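Local coordinates for protein 2-oxoglutarate dehydrogenase E3 component (Thermus thermophilus, PDB 2YQU) that probably reoxidises the dihydrolipoyl groups of 2-oxo acid dehydrogenase complexes, passing their electrons through a bound FAD to NAD(+), at residues G175-L180 against R201-M206; I194-M199 against T224-V229; R216-Q221 against V340-E345. All blocks are in the same frame, centred on the assembly; numbering follows the deposited sequence.

Contact 1: residues G175-L180 against R201-M206; sequences GGVIGL and RILPTM. With FAD (flavin-adenine dinucleotide), chain D.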
loop_
_atom_site.group_PDB
_atom_site.type_symbol
_atom_site.label_atom_id
_atom_site.label_comp_id
_atom_site.label_asym_id
_atom_site.label_seq_id
_atom_site.Cartn_x
_atom_site.Cartn_y
_atom_site.Cartn_z
ATOM N N GLY A 175 25.276 2.187 -9.705
ATOM C CA GLY A 175 23.959 1.642 -9.981
ATOM C C GLY A 175 23.211 1.235 -8.721
ATOM O O GLY A 175 22.402 0.327 -8.757
ATOM N N GLY A 176 23.481 1.916 -7.613
ATOM C CA GLY A 176 22.768 1.676 -6.373
ATOM C C GLY A 176 21.463 2.445 -6.307
ATOM O O GLY A 176 21.077 3.129 -7.248
ATOM N N VAL A 177 20.783 2.340 -5.175
ATOM C CA VAL A 177 19.463 2.934 -5.012
ATOM C C VAL A 177 19.463 4.442 -5.239
ATOM O O VAL A 177 18.665 4.951 -6.012
ATOM C CB VAL A 177 18.878 2.629 -3.617
ATOM C CG1 VAL A 177 17.544 3.351 -3.423
ATOM C CG2 VAL A 177 18.711 1.111 -3.424
ATOM N N ILE A 178 20.376 5.155 -4.586
ATOM C CA ILE A 178 20.350 6.610 -4.623
ATOM C C ILE A 178 20.525 7.147 -6.041
ATOM O O ILE A 178 19.781 8.023 -6.458
ATOM C CB ILE A 178 21.405 7.207 -3.671
ATOM C CG1 ILE A 178 21.027 6.890 -2.220
ATOM C CG2 ILE A 178 21.520 8.714 -3.869
ATOM C CD1 ILE A 178 22.151 7.065 -1.238
ATOM N N GLY A 179 21.497 6.619 -6.775
ATOM C CA GLY A 179 21.800 7.124 -8.106
ATOM C C GLY A 179 20.723 6.789 -9.111
ATOM O O GLY A 179 20.425 7.586 -9.988
ATOM N N LEU A 180 20.132 5.610 -8.964
ATOM C CA LEU A 180 19.072 5.155 -9.853
ATOM C C LEU A 180 17.826 6.012 -9.674
ATOM O O LEU A 180 17.217 6.454 -10.648
ATOM C CB LEU A 180 18.758 3.689 -9.561
ATOM C CG LEU A 180 17.978 2.903 -10.603
ATOM C CD1 LEU A 180 18.597 3.022 -12.001
ATOM C CD2 LEU A 180 17.904 1.448 -10.151
ATOM N N ARG A 201 25.497 -6.147 -12.126
ATOM C CA ARG A 201 24.079 -5.862 -11.944
ATOM C C ARG A 201 23.887 -4.552 -11.185
ATOM O O ARG A 201 24.810 -4.056 -10.547
ATOM C CB ARG A 201 23.412 -6.999 -11.174
ATOM C CG ARG A 201 23.959 -7.173 -9.776
ATOM C CD ARG A 201 23.631 -8.488 -9.146
ATOM N NE ARG A 201 23.884 -8.446 -7.708
ATOM C CZ ARG A 201 25.072 -8.655 -7.133
ATOM N NH1 ARG A 201 25.173 -8.591 -5.809
ATOM N NH2 ARG A 201 26.156 -8.923 -7.857
ATOM N N ILE A 202 22.680 -4.005 -11.257
ATOM C CA ILE A 202 22.305 -2.843 -10.460
ATOM C C ILE A 202 21.588 -3.302 -9.194
ATOM O O ILE A 202 21.230 -4.472 -9.069
ATOM C CB ILE A 202 21.436 -1.859 -11.276
ATOM C CG1 ILE A 202 20.114 -2.494 -11.716
ATOM C CG2 ILE A 202 22.206 -1.366 -12.505
ATOM C CD1 ILE A 202 19.133 -1.492 -12.288
ATOM N N LEU A 203 21.397 -2.373 -8.263
ATOM C CA LEU A 203 20.694 -2.636 -7.013
ATOM C C LEU A 203 21.187 -3.926 -6.342
ATOM O O LEU A 203 20.420 -4.879 -6.180
ATOM C CB LEU A 203 19.183 -2.685 -7.276
ATOM C CG LEU A 203 18.624 -1.444 -7.976
ATOM C CD1 LEU A 203 17.161 -1.633 -8.313
ATOM C CD2 LEU A 203 18.801 -0.207 -7.108
ATOM N N PRO A 204 22.460 -3.954 -5.944
ATOM C CA PRO A 204 23.086 -5.186 -5.446
ATOM C C PRO A 204 22.506 -5.754 -4.143
ATOM O O PRO A 204 22.731 -6.934 -3.883
ATOM C CB PRO A 204 24.553 -4.778 -5.250
ATOM C CG PRO A 204 24.513 -3.322 -5.036
ATOM C CD PRO A 204 23.407 -2.819 -5.931
ATOM N N THR A 205 21.789 -4.959 -3.353
ATOM C CA THR A 205 21.160 -5.449 -2.124
ATOM C C THR A 205 19.850 -6.181 -2.391
ATOM O O THR A 205 19.342 -6.863 -1.509
ATOM C CB THR A 205 20.878 -4.306 -1.124
ATOM O OG1 THR A 205 20.011 -3.328 -1.713
ATOM C CG2 THR A 205 22.148 -3.540 -0.774
ATOM N N MET A 206 19.290 -6.004 -3.586
ATOM C CA MET A 206 18.068 -6.709 -3.971
ATOM C C MET A 206 18.377 -8.159 -4.309
ATOM O O MET A 206 19.522 -8.533 -4.551
ATOM C CB MET A 206 17.405 -6.042 -5.184
ATOM C CG MET A 206 16.966 -4.607 -4.965
ATOM S SD MET A 206 15.630 -4.483 -3.761
ATOM C CE MET A 206 16.215 -3.140 -2.729
HETATM P PA FAD D . 22.271 10.835 9.297
HETATM O O1A FAD D . 23.292 11.040 8.240
HETATM O O2A FAD D . 20.831 10.942 8.777
HETATM O O5B FAD D . 22.542 11.871 10.486
HETATM C C5B FAD D . 23.856 12.084 10.940
HETATM C C4B FAD D . 23.926 13.507 11.451
HETATM O O4B FAD D . 25.072 13.622 12.270
HETATM C C3B FAD D . 24.077 14.533 10.331
HETATM O O3B FAD D . 23.024 15.469 10.384
HETATM C C2B FAD D . 25.412 15.201 10.601
HETATM O O2B FAD D . 25.371 16.587 10.349
HETATM C C1B FAD D . 25.642 14.897 12.072
HETATM N N9A FAD D . 27.032 14.802 12.531
HETATM C C8A FAD D . 28.035 13.998 12.054
HETATM N N7A FAD D . 29.134 14.184 12.807
HETATM C C5A FAD D . 28.848 15.098 13.762
HETATM C C6A FAD D . 29.596 15.662 14.791
HETATM N N6A FAD D . 30.815 15.233 15.108
HETATM N N1A FAD D . 28.979 16.578 15.603
HETATM C C2A FAD D . 27.668 16.953 15.439
HETATM N N3A FAD D . 26.932 16.384 14.422
HETATM C C4A FAD D . 27.526 15.486 13.603
HETATM N N1 FAD D . 17.044 5.855 3.445
HETATM C C2 FAD D . 15.815 5.233 3.508
HETATM O O2 FAD D . 15.553 4.425 4.405
HETATM N N3 FAD D . 14.865 5.512 2.558
HETATM C C4 FAD D . 15.130 6.398 1.539
HETATM O O4 FAD D . 14.187 6.752 0.851
HETATM C C4X FAD D . 16.365 7.042 1.462
HETATM N N5 FAD D . 16.639 7.938 0.441
HETATM C C5X FAD D . 17.883 8.564 0.401
HETATM C C6 FAD D . 18.157 9.465 -0.632
HETATM C C7 FAD D . 19.404 10.104 -0.691
HETATM C C7M FAD D . 19.625 11.146 -1.756
HETATM C C8 FAD D . 20.366 9.844 0.280
HETATM C C8M FAD D . 21.574 10.732 0.433
HETATM C C9 FAD D . 20.091 8.940 1.307
HETATM C C9A FAD D . 18.853 8.289 1.369
HETATM N N10 FAD D . 18.573 7.373 2.386
HETATM C C10 FAD D . 17.330 6.760 2.427
HETATM C "C1'" FAD D . 19.609 6.937 3.390
HETATM C "C2'" FAD D . 19.374 7.714 4.688
HETATM O "O2'" FAD D . 19.470 9.112 4.457
HETATM C "C3'" FAD D . 20.314 7.274 5.805
HETATM O "O3'" FAD D . 20.263 5.867 5.943
HETATM C "C4'" FAD D . 19.911 7.899 7.136
HETATM O "O4'" FAD D . 19.929 9.303 7.046
HETATM C "C5'" FAD D . 20.822 7.402 8.264
HETATM O "O5'" FAD D . 20.492 8.045 9.475
HETATM P P FAD D . 21.618 8.312 10.591
HETATM O O1P FAD D . 20.969 8.901 11.802
HETATM O O2P FAD D . 22.467 7.076 10.825
HETATM O O3P FAD D . 22.620 9.412 9.967
#

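Contact 2: residues I194-M199 against T224-V229; sequences IVLEYM and TIRTGV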
loop_
_atom_site.group_PDB
_atom_site.type_symbol
_atom_site.label_atom_id
_atom_site.label_comp_id
_atom_site.label_asym_id
_atom_site.label_seq_id
_atom_site.Cartn_x
_atom_site.Cartn_y
_atom_site.Cartn_z
ATOM N N ILE A 194 22.422 8.035 -18.461
ATOM C CA ILE A 194 23.241 6.842 -18.577
ATOM C C ILE A 194 23.725 6.463 -17.188
ATOM O O ILE A 194 24.254 7.306 -16.475
ATOM C CB ILE A 194 24.467 7.105 -19.486
ATOM C CG1 ILE A 194 24.010 7.504 -20.892
ATOM C CG2 ILE A 194 25.363 5.876 -19.526
ATOM C CD1 ILE A 194 25.137 8.030 -21.781
ATOM N N VAL A 195 23.563 5.198 -16.820
ATOM C CA VAL A 195 23.972 4.701 -15.512
ATOM C C VAL A 195 25.123 3.721 -15.729
ATOM O O VAL A 195 24.993 2.784 -16.501
ATOM C CB VAL A 195 22.801 3.995 -14.790
ATOM C CG1 VAL A 195 23.246 3.422 -13.449
ATOM C CG2 VAL A 195 21.627 4.952 -14.609
ATOM N N LEU A 196 26.251 3.962 -15.062
ATOM C CA LEU A 196 27.435 3.111 -15.175
ATOM C C LEU A 196 27.662 2.395 -13.851
ATOM O O LEU A 196 27.722 3.036 -12.808
ATOM C CB LEU A 196 28.660 3.961 -15.504
ATOM C CG LEU A 196 28.529 4.872 -16.723
ATOM C CD1 LEU A 196 29.692 5.836 -16.793
ATOM C CD2 LEU A 196 28.437 4.039 -17.985
ATOM N N GLU A 197 27.806 1.078 -13.896
ATOM C CA GLU A 197 28.034 0.277 -12.692
ATOM C C GLU A 197 29.140 -0.749 -12.948
ATOM O O GLU A 197 29.159 -1.412 -13.982
ATOM C CB GLU A 197 26.723 -0.390 -12.257
ATOM C CG GLU A 197 26.809 -1.392 -11.106
ATOM C CD GLU A 197 27.565 -0.879 -9.895
ATOM O OE1 GLU A 197 27.310 0.255 -9.453
ATOM O OE2 GLU A 197 28.430 -1.618 -9.373
ATOM N N TYR A 198 30.065 -0.857 -11.996
ATOM C CA TYR A 198 31.202 -1.775 -12.083
ATOM C C TYR A 198 30.778 -3.239 -11.958
ATOM O O TYR A 198 31.233 -4.099 -12.713
ATOM C CB TYR A 198 32.213 -1.432 -10.986
ATOM C CG TYR A 198 33.386 -2.378 -10.886
ATOM C CD1 TYR A 198 34.354 -2.428 -11.879
ATOM C CD2 TYR A 198 33.532 -3.219 -9.785
ATOM C CE1 TYR A 198 35.439 -3.294 -11.780
ATOM C CE2 TYR A 198 34.598 -4.084 -9.682
ATOM C CZ TYR A 198 35.553 -4.117 -10.675
ATOM O OH TYR A 198 36.618 -4.983 -10.556
ATOM N N MET A 199 29.912 -3.517 -10.990
ATOM C CA MET A 199 29.389 -4.862 -10.784
ATOM C C MET A 199 28.502 -5.289 -11.945
ATOM O O MET A 199 28.070 -4.459 -12.743
ATOM C CB MET A 199 28.594 -4.919 -9.482
ATOM C CG MET A 199 29.417 -4.586 -8.249
ATOM S SD MET A 199 28.432 -4.610 -6.747
ATOM C CE MET A 199 28.212 -6.350 -6.557
ATOM N N THR A 224 19.823 4.445 -20.237
ATOM C CA THR A 224 20.893 3.562 -20.671
ATOM C C THR A 224 21.533 3.015 -19.404
ATOM O O THR A 224 21.917 3.793 -18.539
ATOM C CB THR A 224 21.905 4.337 -21.509
ATOM O OG1 THR A 224 21.292 4.737 -22.741
ATOM C CG2 THR A 224 23.078 3.454 -21.924
ATOM N N ILE A 225 21.584 1.693 -19.273
ATOM C CA ILE A 225 22.212 1.028 -18.129
ATOM C C ILE A 225 23.379 0.170 -18.620
ATOM O O ILE A 225 23.198 -0.725 -19.442
ATOM C CB ILE A 225 21.200 0.114 -17.384
ATOM C CG1 ILE A 225 19.890 0.850 -17.059
ATOM C CG2 ILE A 225 21.819 -0.454 -16.113
ATOM C CD1 ILE A 225 20.044 2.013 -16.127
ATOM N N ARG A 226 24.572 0.431 -18.099
ATOM C CA ARG A 226 25.762 -0.304 -18.499
ATOM C C ARG A 226 26.468 -0.847 -17.275
ATOM O O ARG A 226 27.113 -0.101 -16.541
ATOM C CB ARG A 226 26.707 0.589 -19.286
ATOM C CG ARG A 226 26.099 1.133 -20.562
ATOM C CD ARG A 226 27.000 2.100 -21.265
ATOM N NE ARG A 226 28.227 1.436 -21.687
ATOM C CZ ARG A 226 29.285 2.055 -22.192
ATOM N NH1 ARG A 226 29.293 3.371 -22.352
ATOM N NH2 ARG A 226 30.343 1.340 -22.550
ATOM N N THR A 227 26.336 -2.145 -17.069
ATOM C CA THR A 227 27.012 -2.833 -15.978
ATOM C C THR A 227 28.341 -3.409 -16.466
ATOM O O THR A 227 28.623 -3.408 -17.669
ATOM C CB THR A 227 26.121 -3.945 -15.413
ATOM O OG1 THR A 227 25.802 -4.891 -16.443
ATOM C CG2 THR A 227 24.769 -3.384 -14.963
ATOM N N GLY A 228 29.161 -3.891 -15.534
ATOM C CA GLY A 228 30.465 -4.441 -15.877
ATOM C C GLY A 228 31.439 -3.425 -16.460
ATOM O O GLY A 228 32.317 -3.787 -17.242
ATOM N N VAL A 229 31.300 -2.163 -16.056
ATOM C CA VAL A 229 32.090 -1.057 -16.589
ATOM C C VAL A 229 32.814 -0.352 -15.440
ATOM O O VAL A 229 32.186 0.093 -14.482
ATOM C CB VAL A 229 31.178 -0.050 -17.329
ATOM C CG1 VAL A 229 31.893 1.267 -17.613
ATOM C CG2 VAL A 229 30.647 -0.673 -18.627
#

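Contact 3: residues R216-Q221 against V340-E345; sequences RVFKKQ and VYTHPE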
loop_
_atom_site.group_PDB
_atom_site.type_symbol
_atom_site.label_atom_id
_atom_site.label_comp_id
_atom_site.label_asym_id
_atom_site.label_seq_id
_atom_site.Cartn_x
_atom_site.Cartn_y
_atom_site.Cartn_z
ATOM N N ARG A 216 15.787 -4.369 -16.789
ATOM C CA ARG A 216 14.923 -4.469 -17.973
ATOM C C ARG A 216 13.910 -3.323 -18.042
ATOM O O ARG A 216 13.694 -2.732 -19.099
ATOM C CB ARG A 216 14.156 -5.798 -17.981
ATOM C CG ARG A 216 14.884 -6.955 -18.622
ATOM C CD ARG A 216 14.007 -8.196 -18.810
ATOM N NE ARG A 216 14.742 -9.429 -18.510
ATOM C CZ ARG A 216 14.724 -10.091 -17.343
ATOM N NH1 ARG A 216 13.998 -9.673 -16.306
ATOM N NH2 ARG A 216 15.447 -11.194 -17.214
ATOM N N VAL A 217 13.287 -3.016 -16.912
ATOM C CA VAL A 217 12.251 -1.992 -16.847
ATOM C C VAL A 217 12.838 -0.610 -17.131
ATOM O O VAL A 217 12.266 0.170 -17.898
ATOM C CB VAL A 217 11.541 -2.011 -15.469
ATOM C CG1 VAL A 217 10.629 -0.798 -15.291
ATOM C CG2 VAL A 217 10.752 -3.293 -15.305
ATOM N N PHE A 218 13.988 -0.305 -16.533
ATOM C CA PHE A 218 14.578 1.017 -16.697
ATOM C C PHE A 218 15.111 1.227 -18.102
ATOM O O PHE A 218 15.060 2.342 -18.608
ATOM C CB PHE A 218 15.659 1.264 -15.646
ATOM C CG PHE A 218 15.122 1.343 -14.245
ATOM C CD1 PHE A 218 15.683 0.577 -13.225
ATOM C CD2 PHE A 218 14.053 2.184 -13.941
ATOM C CE1 PHE A 218 15.188 0.654 -11.919
ATOM C CE2 PHE A 218 13.554 2.260 -12.643
ATOM C CZ PHE A 218 14.127 1.493 -11.634
ATOM N N LYS A 219 15.584 0.153 -18.734
ATOM C CA LYS A 219 15.984 0.196 -20.148
ATOM C C LYS A 219 14.773 0.467 -21.034
ATOM O O LYS A 219 14.844 1.282 -21.958
ATOM C CB LYS A 219 16.663 -1.105 -20.574
ATOM C CG LYS A 219 18.134 -1.175 -20.196
ATOM C CD LYS A 219 18.726 -2.512 -20.587
ATOM C CE LYS A 219 20.128 -2.670 -20.039
ATOM N NZ LYS A 219 20.665 -4.021 -20.331
ATOM N N LYS A 220 13.662 -0.207 -20.753
ATOM C CA LYS A 220 12.432 0.024 -21.513
ATOM C C LYS A 220 11.957 1.466 -21.372
ATOM O O LYS A 220 11.487 2.062 -22.348
ATOM C CB LYS A 220 11.324 -0.937 -21.090
ATOM C CG LYS A 220 10.185 -1.009 -22.094
ATOM C CD LYS A 220 8.961 -1.687 -21.512
ATOM C CE LYS A 220 7.792 -1.682 -22.507
ATOM N NZ LYS A 220 7.928 -2.754 -23.543
ATOM N N GLN A 221 12.108 2.032 -20.176
ATOM C CA GLN A 221 11.689 3.408 -19.904
ATOM C C GLN A 221 12.564 4.431 -20.623
ATOM O O GLN A 221 12.144 5.569 -20.838
ATOM C CB GLN A 221 11.664 3.674 -18.393
ATOM C CG GLN A 221 10.507 2.961 -17.695
ATOM C CD GLN A 221 10.454 3.142 -16.184
ATOM O OE1 GLN A 221 9.641 2.490 -15.518
ATOM N NE2 GLN A 221 11.292 4.019 -15.644
ATOM N N VAL A 340 13.092 0.854 -3.283
ATOM C CA VAL A 340 13.497 1.831 -4.276
ATOM C C VAL A 340 12.227 2.509 -4.774
ATOM O O VAL A 340 11.310 1.831 -5.239
ATOM C CB VAL A 340 14.205 1.153 -5.466
ATOM C CG1 VAL A 340 14.730 2.194 -6.446
ATOM C CG2 VAL A 340 15.325 0.219 -4.977
ATOM N N TYR A 341 12.174 3.835 -4.693
ATOM C CA TYR A 341 10.916 4.584 -4.878
ATOM C C TYR A 341 10.736 5.145 -6.295
ATOM O O TYR A 341 10.143 6.206 -6.508
ATOM C CB TYR A 341 10.808 5.662 -3.812
ATOM C CG TYR A 341 10.639 5.040 -2.449
ATOM C CD1 TYR A 341 11.681 5.017 -1.531
ATOM C CD2 TYR A 341 9.455 4.398 -2.113
ATOM C CE1 TYR A 341 11.523 4.408 -0.283
ATOM C CE2 TYR A 341 9.297 3.789 -0.879
ATOM C CZ TYR A 341 10.325 3.817 0.033
ATOM O OH TYR A 341 10.139 3.194 1.246
ATOM N N THR A 342 11.238 4.382 -7.251
ATOM C CA THR A 342 10.939 4.564 -8.661
ATOM C C THR A 342 9.517 4.061 -8.926
ATOM O O THR A 342 8.807 3.653 -8.015
ATOM C CB THR A 342 11.960 3.764 -9.504
ATOM O OG1 THR A 342 12.094 2.442 -8.965
ATOM C CG2 THR A 342 13.379 4.362 -9.398
ATOM N N HIS A 343 9.088 4.136 -10.173
ATOM C CA HIS A 343 7.867 3.468 -10.619
ATOM C C HIS A 343 8.262 2.617 -11.817
ATOM O O HIS A 343 8.644 3.158 -12.848
ATOM C CB HIS A 343 6.777 4.474 -10.996
ATOM C CG HIS A 343 5.513 3.834 -11.487
ATOM N ND1 HIS A 343 4.360 3.785 -10.730
ATOM C CD2 HIS A 343 5.224 3.213 -12.653
ATOM C CE1 HIS A 343 3.416 3.161 -11.413
ATOM N NE2 HIS A 343 3.914 2.803 -12.583
ATOM N N PRO A 344 8.208 1.292 -11.698
ATOM C CA PRO A 344 7.680 0.576 -10.529
ATOM C C PRO A 344 8.584 0.690 -9.306
ATOM O O PRO A 344 9.766 0.980 -9.456
ATOM C CB PRO A 344 7.661 -0.874 -11.015
ATOM C CG PRO A 344 8.762 -0.947 -12.010
ATOM C CD PRO A 344 8.713 0.365 -12.721
ATOM N N GLU A 345 8.034 0.461 -8.116
ATOM C CA GLU A 345 8.863 0.305 -6.928
ATOM C C GLU A 345 9.567 -1.049 -6.966
ATOM O O GLU A 345 9.159 -1.968 -7.669
ATOM C CB GLU A 345 8.047 0.492 -5.635
ATOM C CG GLU A 345 7.487 1.903 -5.518
ATOM C CD GLU A 345 6.820 2.253 -4.198
ATOM O OE1 GLU A 345 6.617 1.391 -3.314
ATOM O OE2 GLU A 345 6.491 3.442 -4.043
#

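Contact 1: residues G175-L180 against R201-M206
Leu203 sends its N-H to the glycine-rich turn of the NAD-binding Rossmann fold and its side chain to the first turn of the helix that follows. The N-H points straight at Gly175 O, 2.9 Å from Leu203 N, with an angle of 179° at the hydrogen. Gly175 suits this place because a CB would press on Ile202 CG2, while Gly176 N-caps helix 177-188. Leu203 CG stands anti to its own carbonyl carbon, beside the backbone N (chi1 -54°), and from there the branch tips turn to the helix. Leu203 CD2 lies 3.6 Å from Leu180 CD2 and 3.9 Å from Val177 CG2, and its side chain crosses each of the other two at about a right angle. Leu180 CD2 also touches Ile202 CD1, at 3.8 Å, so this one methyl touches both Ile202 and Leu203. The side chain of Ile178 leaves the helix on another side, and its CD1 lies 3.6 Å from C8 of the flavin; an alanine here would probably leave the dimethylbenzene part of the ring without this packing and open a gap beside it. All of Gly175 to Leu180 falls in the predicted NAD(+) site, and Val177 and Ile178 contact NAD(+) in a structure of this protein, though none is bound to this chain here. With one straight peptide-to-peptide bond and otherwise apolar packing, the contact depends on shape and burial rather than charge.

Contact 2: residues I194-M199 against T224-V229
Strands 194-196 and 224-226 run parallel, their axes 4.7 Å apart and 12° from exact alignment, with Ile194, Val195 and Leu196 level with Thr224, Ile225 and Arg226. Val195 uses both its backbone groups: its N-H goes to Thr224 O (N to O 2.8 Å), and its carbonyl receives the N-H of Arg226. Glu197 N then bonds to Arg226 O. After Glu197 the pairing changes step, for Glu197 O takes Val229 N and Met199 O takes Gly228 N at 3.1 Å, the latter donor standing well above the carbonyl plane. Gly228 suits this place because its backbone has a positive phi, which glycine adopts more easily than residues with a side chain.

Side chains pair alongside one another, pointing the same way. Ile225 CG1 is anti to its carbonyl carbon (chi1 -50°), and the CD1 beyond it packs 3.6 Å from Val195 CB; branched aliphatics suit this buried face. On the other face Leu196 CD2 rests 4.1 Å from Arg226 CD, the arginine lending its aliphatic part while its guanidinium forms a salt bridge with Glu249. Glu197, which contacts NAD(+) in a structure of this protein although none is bound to this chain here, is held by both oxygens: OE2 accepts Met199 N at 2.9 Å, and OE1 accepts Gly175 N.

This is the closing pair of a beta-alpha-beta unit: helix 208-221 covers Ile225, strands 240-245 and 250-253 cover Leu196 and Arg226, and strand 169-173 flanks 192-196 on its other edge.

Contact 3: residues R216-Q221 against V340-E345
Val217 and Pro344 meet tip to tip where a crossover helix of the NAD-binding Rossmann fold, helix 208-221, faces the turn joining strands 338-340 and 345-350 of the dimerisation domain. Val217 CG1 is anti to its backbone N (chi1 170°) and presses on Pro344 CD at 3.4 Å, closer than usual for two carbons. The proline follows a cis peptide bond and offers a compact, rigid ring that a short branched valine can reach. One helical turn further on, the extended side chain of Gln221 also approaches Pro344 tip to tip.

Phe218 crosses Thr342 at about a right angle. The tip of its ring, CZ and CE2, is what touches: CZ lies 3.7 Å from Thr342 CG2 and 3.5 Å from Thr342 OG1, which sits at the ring edge in its plane. Phe218 is long enough to span the gap between helix and turn, and Leu180 and Ile346 also pack on it. Threonine suits the opposing place because its methyl and hydroxyl oxygen both meet the ring, and the hydroxyl also bonds within the turn. Thr342 OG1 lies between its backbone N and carbonyl carbon (chi1 47°) and donates to Pro344 O at 2.8 Å.

Following the chain, helix 177-188 leaves the glycine-rich turn and leads to strand 192-196; the loop beyond it returns to that turn, and contact 1 closes there. Contact 2 opens inside that span and closes only after helix 208-221, at strand 224-226, so contacts 1 and 2 cross. Contact 3 starts on that same helix, before contact 2 has closed, and crosses it too; its long loop ends at the turn 340-345. Contacts 1 and 3 follow in series, yet meet in space where Val177 CG2 packs on Val340 CG2. Together, contacts 1 and 2 knit the NAD-binding fold, and contact 3 ties it to the dimerisation domain.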